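Local coordinates for protein carboxypeptidase 1 (Deinococcus radiodurans str. R1, PDB 5GIV) that is a zinc metallopeptidase of the M32 family and probably releases amino acids one at a time from the C-termini of peptides, with broad specificity, at residues Asn341-Leu355 against Tyr489-Tyr501. Residues are numbered along the deposited sequence; the frame is centred on the assembly and turned at random.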
loop_
_atom_site.group_PDB
_atom_site.type_symbol
_atom_site.label_atom_id
_atom_site.label_comp_id
_atom_site.label_asym_id
_atom_site.label_seq_id
_atom_site.Cartn_x
_atom_site.Cartn_y
_atom_site.Cartn_z
ATOM N N ASN A 341 1.690 -33.409 11.327
ATOM C CA ASN A 341 2.362 -34.292 10.383
ATOM C C ASN A 341 1.451 -35.424 9.932
ATOM O O ASN A 341 1.897 -36.558 9.740
ATOM C CB ASN A 341 3.649 -34.864 10.976
ATOM C CG ASN A 341 4.721 -33.814 11.176
ATOM O OD1 ASN A 341 5.235 -33.249 10.209
ATOM N ND2 ASN A 341 5.090 -33.568 12.432
ATOM N N THR A 342 0.162 -35.151 9.761
ATOM C CA THR A 342 -0.713 -36.157 9.182
ATOM C C THR A 342 -0.516 -36.240 7.672
ATOM O O THR A 342 -0.010 -35.317 7.034
ATOM C CB THR A 342 -2.176 -35.855 9.492
ATOM O OG1 THR A 342 -2.629 -34.792 8.645
ATOM C CG2 THR A 342 -2.398 -35.535 10.970
ATOM N N VAL A 343 -0.954 -37.360 7.099
ATOM C CA VAL A 343 -0.798 -37.637 5.674
ATOM C C VAL A 343 -2.110 -38.196 5.145
ATOM O O VAL A 343 -2.806 -38.928 5.852
ATOM C CB VAL A 343 0.346 -38.644 5.407
ATOM C CG1 VAL A 343 0.366 -39.049 3.934
ATOM C CG2 VAL A 343 1.689 -38.083 5.839
ATOM N N SER A 344 -2.459 -37.844 3.908
ATOM C CA SER A 344 -3.603 -38.465 3.247
ATOM C C SER A 344 -3.632 -38.033 1.789
ATOM O O SER A 344 -3.171 -36.943 1.444
ATOM C CB SER A 344 -4.927 -38.096 3.923
ATOM O OG SER A 344 -5.224 -36.733 3.714
ATOM N N ARG A 345 -4.203 -38.889 0.947
ATOM C CA ARG A 345 -4.448 -38.522 -0.440
ATOM C C ARG A 345 -5.555 -37.484 -0.476
ATOM O O ARG A 345 -6.671 -37.749 -0.022
ATOM C CB ARG A 345 -4.852 -39.744 -1.253
ATOM C CG ARG A 345 -3.969 -40.932 -1.019
ATOM C CD ARG A 345 -4.554 -42.178 -1.650
ATOM N NE ARG A 345 -3.777 -43.338 -1.233
ATOM C CZ ARG A 345 -4.230 -44.294 -0.429
ATOM N NH1 ARG A 345 -5.481 -44.259 0.025
ATOM N NH2 ARG A 345 -3.428 -45.297 -0.094
ATOM N N SER A 346 -5.251 -36.305 -1.000
ATOM C CA SER A 346 -6.190 -35.194 -0.995
ATOM C C SER A 346 -6.196 -34.560 -2.379
ATOM O O SER A 346 -5.453 -34.971 -3.276
ATOM C CB SER A 346 -5.845 -34.170 0.098
ATOM O OG SER A 346 -4.504 -33.704 -0.024
ATOM N N LEU A 347 -7.065 -33.566 -2.555
ATOM C CA LEU A 347 -7.303 -32.947 -3.854
ATOM C C LEU A 347 -6.528 -31.649 -4.081
ATOM O O LEU A 347 -6.128 -31.370 -5.215
ATOM C CB LEU A 347 -8.795 -32.646 -4.009
ATOM C CG LEU A 347 -9.763 -33.821 -4.041
ATOM C CD1 LEU A 347 -11.198 -33.293 -4.046
ATOM C CD2 LEU A 347 -9.497 -34.720 -5.260
ATOM N N ILE A 348 -6.301 -30.851 -3.041
ATOM C CA ILE A 348 -5.760 -29.507 -3.195
ATOM C C ILE A 348 -4.251 -29.567 -3.033
ATOM O O ILE A 348 -3.747 -29.967 -1.975
ATOM C CB ILE A 348 -6.373 -28.534 -2.176
ATOM C CG1 ILE A 348 -7.907 -28.572 -2.238
ATOM C CG2 ILE A 348 -5.800 -27.131 -2.377
ATOM C CD1 ILE A 348 -8.469 -28.294 -3.603
ATOM N N ARG A 349 -3.535 -29.149 -4.082
ATOM C CA ARG A 349 -2.081 -29.217 -4.080
ATOM C C ARG A 349 -1.489 -28.420 -2.927
ATOM O O ARG A 349 -0.614 -28.912 -2.207
ATOM C CB ARG A 349 -1.530 -28.718 -5.416
ATOM C CG ARG A 349 -0.013 -28.591 -5.430
ATOM C CD ARG A 349 0.471 -27.940 -6.718
ATOM N NE ARG A 349 -0.170 -26.645 -6.893
ATOM C CZ ARG A 349 0.292 -25.514 -6.375
ATOM N NH1 ARG A 349 1.419 -25.521 -5.671
ATOM N NH2 ARG A 349 -0.366 -24.379 -6.574
ATOM N N THR A 350 -1.948 -27.179 -2.739
ATOM C CA THR A 350 -1.316 -26.297 -1.757
ATOM C C THR A 350 -1.464 -26.796 -0.323
ATOM O O THR A 350 -0.653 -26.427 0.532
ATOM C CB THR A 350 -1.867 -24.870 -1.873
ATOM O OG1 THR A 350 -3.297 -24.895 -1.846
ATOM C CG2 THR A 350 -1.419 -24.229 -3.162
ATOM N N ASP A 351 -2.464 -27.623 -0.033
ATOM C CA ASP A 351 -2.669 -28.147 1.311
ATOM C C ASP A 351 -2.105 -29.551 1.511
ATOM O O ASP A 351 -2.263 -30.115 2.594
ATOM C CB ASP A 351 -4.161 -28.170 1.642
ATOM C CG ASP A 351 -4.792 -26.800 1.576
ATOM O OD1 ASP A 351 -4.057 -25.793 1.676
ATOM O OD2 ASP A 351 -6.036 -26.737 1.455
ATOM N N ALA A 352 -1.471 -30.132 0.500
ATOM C CA ALA A 352 -1.096 -31.533 0.571
ATOM C C ALA A 352 0.096 -31.724 1.503
ATOM O O ALA A 352 0.942 -30.839 1.656
ATOM C CB ALA A 352 -0.788 -32.075 -0.827
ATOM N N ASP A 353 0.130 -32.886 2.149
ATOM C CA ASP A 353 1.118 -33.209 3.172
ATOM C C ASP A 353 2.507 -33.427 2.562
ATOM O O ASP A 353 2.699 -33.447 1.342
ATOM C CB ASP A 353 0.687 -34.458 3.919
ATOM C CG ASP A 353 0.591 -35.656 3.000
ATOM O OD1 ASP A 353 1.637 -36.261 2.701
ATOM O OD2 ASP A 353 -0.527 -35.972 2.546
ATOM N N GLU A 354 3.480 -33.655 3.447
ATOM C CA GLU A 354 4.864 -33.805 3.016
ATOM C C GLU A 354 5.058 -35.004 2.097
ATOM O O GLU A 354 5.991 -35.015 1.285
ATOM C CB GLU A 354 5.777 -33.954 4.230
ATOM C CG GLU A 354 6.106 -32.661 4.949
ATOM C CD GLU A 354 7.192 -32.855 5.992
ATOM O OE1 GLU A 354 6.943 -33.591 6.970
ATOM O OE2 GLU A 354 8.294 -32.284 5.815
ATOM N N LEU A 355 4.220 -36.031 2.226
ATOM C CA LEU A 355 4.485 -37.267 1.505
ATOM C C LEU A 355 3.801 -37.330 0.145
ATOM O O LEU A 355 4.371 -37.879 -0.803
ATOM C CB LEU A 355 4.073 -38.474 2.355
ATOM C CG LEU A 355 4.894 -38.711 3.621
ATOM C CD1 LEU A 355 4.521 -40.038 4.240
ATOM C CD2 LEU A 355 6.393 -38.638 3.308
ATOM N N TYR A 489 16.680 -35.588 0.956
ATOM C CA TYR A 489 15.233 -35.442 1.058
ATOM C C TYR A 489 14.561 -36.763 1.404
ATOM O O TYR A 489 13.749 -36.829 2.331
ATOM C CB TYR A 489 14.691 -34.875 -0.256
ATOM C CG TYR A 489 13.194 -34.650 -0.321
ATOM C CD1 TYR A 489 12.548 -33.836 0.607
ATOM C CD2 TYR A 489 12.438 -35.183 -1.365
ATOM C CE1 TYR A 489 11.182 -33.609 0.529
ATOM C CE2 TYR A 489 11.075 -34.957 -1.455
ATOM C CZ TYR A 489 10.453 -34.164 -0.507
ATOM O OH TYR A 489 9.104 -33.929 -0.597
ATOM N N LEU A 490 14.887 -37.832 0.671
ATOM C CA LEU A 490 14.239 -39.113 0.934
ATOM C C LEU A 490 14.667 -39.681 2.276
ATOM O O LEU A 490 13.862 -40.304 2.978
ATOM C CB LEU A 490 14.533 -40.101 -0.191
ATOM C CG LEU A 490 13.996 -39.682 -1.564
ATOM C CD1 LEU A 490 14.342 -40.718 -2.620
ATOM C CD2 LEU A 490 12.476 -39.415 -1.514
ATOM N N LYS A 491 15.922 -39.466 2.661
ATOM C CA LYS A 491 16.363 -39.931 3.970
ATOM C C LYS A 491 15.596 -39.234 5.085
ATOM O O LYS A 491 15.183 -39.873 6.060
ATOM C CB LYS A 491 17.858 -39.681 4.146
ATOM C CG LYS A 491 18.348 -40.151 5.499
ATOM C CD LYS A 491 19.819 -39.865 5.734
ATOM C CE LYS A 491 20.173 -40.244 7.174
ATOM N NZ LYS A 491 21.523 -39.772 7.619
ATOM N N TYR A 492 15.373 -37.923 4.940
ATOM C CA TYR A 492 14.667 -37.157 5.961
ATOM C C TYR A 492 13.235 -37.648 6.135
ATOM O O TYR A 492 12.770 -37.842 7.261
ATOM C CB TYR A 492 14.702 -35.664 5.610
ATOM C CG TYR A 492 13.504 -34.879 6.108
ATOM C CD1 TYR A 492 13.319 -34.652 7.463
ATOM C CD2 TYR A 492 12.576 -34.345 5.220
ATOM C CE1 TYR A 492 12.246 -33.940 7.927
ATOM C CE2 TYR A 492 11.488 -33.623 5.675
ATOM C CZ TYR A 492 11.327 -33.426 7.034
ATOM O OH TYR A 492 10.247 -32.724 7.516
ATOM N N LEU A 493 12.514 -37.848 5.030
ATOM C CA LEU A 493 11.115 -38.254 5.123
ATOM C C LEU A 493 10.992 -39.678 5.653
ATOM O O LEU A 493 10.214 -39.947 6.583
ATOM C CB LEU A 493 10.452 -38.124 3.755
ATOM C CG LEU A 493 10.271 -36.707 3.218
ATOM C CD1 LEU A 493 9.753 -36.770 1.792
ATOM C CD2 LEU A 493 9.322 -35.919 4.110
ATOM N N ARG A 494 11.785 -40.601 5.094
ATOM C CA ARG A 494 11.752 -41.982 5.564
ATOM C C ARG A 494 12.029 -42.046 7.060
ATOM O O ARG A 494 11.338 -42.757 7.801
ATOM C CB ARG A 494 12.781 -42.806 4.793
ATOM C CG ARG A 494 12.381 -43.119 3.364
ATOM C CD ARG A 494 13.499 -43.828 2.609
ATOM N NE ARG A 494 13.036 -44.368 1.331
ATOM C CZ ARG A 494 13.789 -44.460 0.234
ATOM N NH1 ARG A 494 15.054 -44.044 0.247
ATOM N NH2 ARG A 494 13.277 -44.971 -0.879
ATOM N N GLY A 495 13.008 -41.275 7.530
ATOM C CA GLY A 495 13.305 -41.268 8.953
ATOM C C GLY A 495 12.190 -40.650 9.776
ATOM O O GLY A 495 11.796 -41.186 10.817
ATOM N N LYS A 496 11.675 -39.503 9.330
ATOM C CA LYS A 496 10.663 -38.805 10.115
ATOM C C LYS A 496 9.364 -39.600 10.185
ATOM O O LYS A 496 8.815 -39.820 11.273
ATOM C CB LYS A 496 10.413 -37.419 9.521
ATOM C CG LYS A 496 9.282 -36.655 10.193
ATOM C CD LYS A 496 9.049 -35.317 9.497
ATOM C CE LYS A 496 7.929 -34.556 10.174
ATOM N NZ LYS A 496 7.706 -33.238 9.552
ATOM N N TYR A 497 8.860 -40.046 9.033
ATOM C CA TYR A 497 7.574 -40.725 8.997
ATOM C C TYR A 497 7.695 -42.194 9.355
ATOM O O TYR A 497 6.754 -42.767 9.916
ATOM C CB TYR A 497 6.937 -40.530 7.621
ATOM C CG TYR A 497 6.442 -39.112 7.490
ATOM C CD1 TYR A 497 7.268 -38.106 6.998
ATOM C CD2 TYR A 497 5.169 -38.761 7.935
ATOM C CE1 TYR A 497 6.821 -36.803 6.921
ATOM C CE2 TYR A 497 4.719 -37.464 7.869
ATOM C CZ TYR A 497 5.540 -36.491 7.359
ATOM O OH TYR A 497 5.078 -35.200 7.304
ATOM N N GLY A 498 8.847 -42.808 9.088
ATOM C CA GLY A 498 9.087 -44.135 9.623
ATOM C C GLY A 498 8.942 -44.174 11.130
ATOM O O GLY A 498 8.347 -45.102 11.680
ATOM N N GLU A 499 9.439 -43.144 11.817
ATOM C CA GLU A 499 9.375 -43.116 13.273
ATOM C C GLU A 499 8.017 -42.646 13.789
ATOM O O GLU A 499 7.590 -43.079 14.867
ATOM C CB GLU A 499 10.488 -42.227 13.829
ATOM C CG GLU A 499 10.767 -42.436 15.311
ATOM C CD GLU A 499 9.934 -41.529 16.205
ATOM O OE1 GLU A 499 9.826 -40.322 15.884
ATOM O OE2 GLU A 499 9.386 -42.016 17.224
ATOM N N LEU A 500 7.330 -41.768 13.046
ATOM C CA LEU A 500 6.019 -41.291 13.480
ATOM C C LEU A 500 4.977 -42.397 13.416
ATOM O O LEU A 500 4.166 -42.542 14.338
ATOM C CB LEU A 500 5.568 -40.104 12.626
ATOM C CG LEU A 500 5.898 -38.699 13.133
ATOM C CD1 LEU A 500 5.707 -37.668 12.039
ATOM C CD2 LEU A 500 5.040 -38.357 14.339
ATOM N N TYR A 501 5.004 -43.209 12.357
ATOM C CA TYR A 501 3.947 -44.176 12.097
ATOM C C TYR A 501 4.384 -45.626 12.262
ATOM O O TYR A 501 3.588 -46.531 11.973
ATOM C CB TYR A 501 3.382 -43.963 10.684
ATOM C CG TYR A 501 2.692 -42.632 10.562
ATOM C CD1 TYR A 501 3.413 -41.463 10.354
ATOM C CD2 TYR A 501 1.319 -42.533 10.735
ATOM C CE1 TYR A 501 2.768 -40.238 10.277
ATOM C CE2 TYR A 501 0.671 -41.326 10.665
ATOM C CZ TYR A 501 1.393 -40.181 10.436
ATOM O OH TYR A 501 0.726 -38.981 10.377
HETATM O O HOH W 1 2.630 -34.171 6.728
HETATM O O HOH W 2 -1.798 -39.450 9.189
HETATM O O HOH W 3 7.573 -32.734 0.871
#
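The Tyr497 ring has Leu355 over one face, with CG 4.1 Å from the ring centroid and almost on the ring normal, a CH-pi contact. At its edge, in plane, lies Glu354 OE1, which accepts a hydrogen bond from Tyr497 OH. The Tyr492 ring also meets Glu354 edge-on. Its OH gives a 2.6 Å bond to the syn lone pair of Glu354 OE2, with carboxylate and ring planes 63° apart. Asn341 O lies at the edge of the Tyr501 ring and accepts a hydrogen bond from Tyr501 OH at 2.8 Å. The Lys496 chain is fully extended, CG anti to the backbone N (chi1 175°). This carries NZ to Glu354 OE1 at 2.7 Å, a salt bridge. Lys496 NZ also donates a hydrogen bond to Asn341 OD1 at 2.6 Å, from above the amide plane. The buried carboxylate is thus gripped by two phenols and an ammonium, which would help keep it ionised. These side chains fasten the loop between helices 333-339 and 357-372 to the C-terminal helix 487-501 of the M32 fold. The Glu354 side chain lies about 10 Å from that of the zinc ligand His266. A methionine in place of Lys496 would probably leave Glu354 without its countercharge and Asn341 OD1 without this donor. One water bridges Tyr497 OH to Thr342 O, and a second joins Tyr501 OH to Val343 N. Leu500 CD1 packs on Asn341 CB at 3.6 Å.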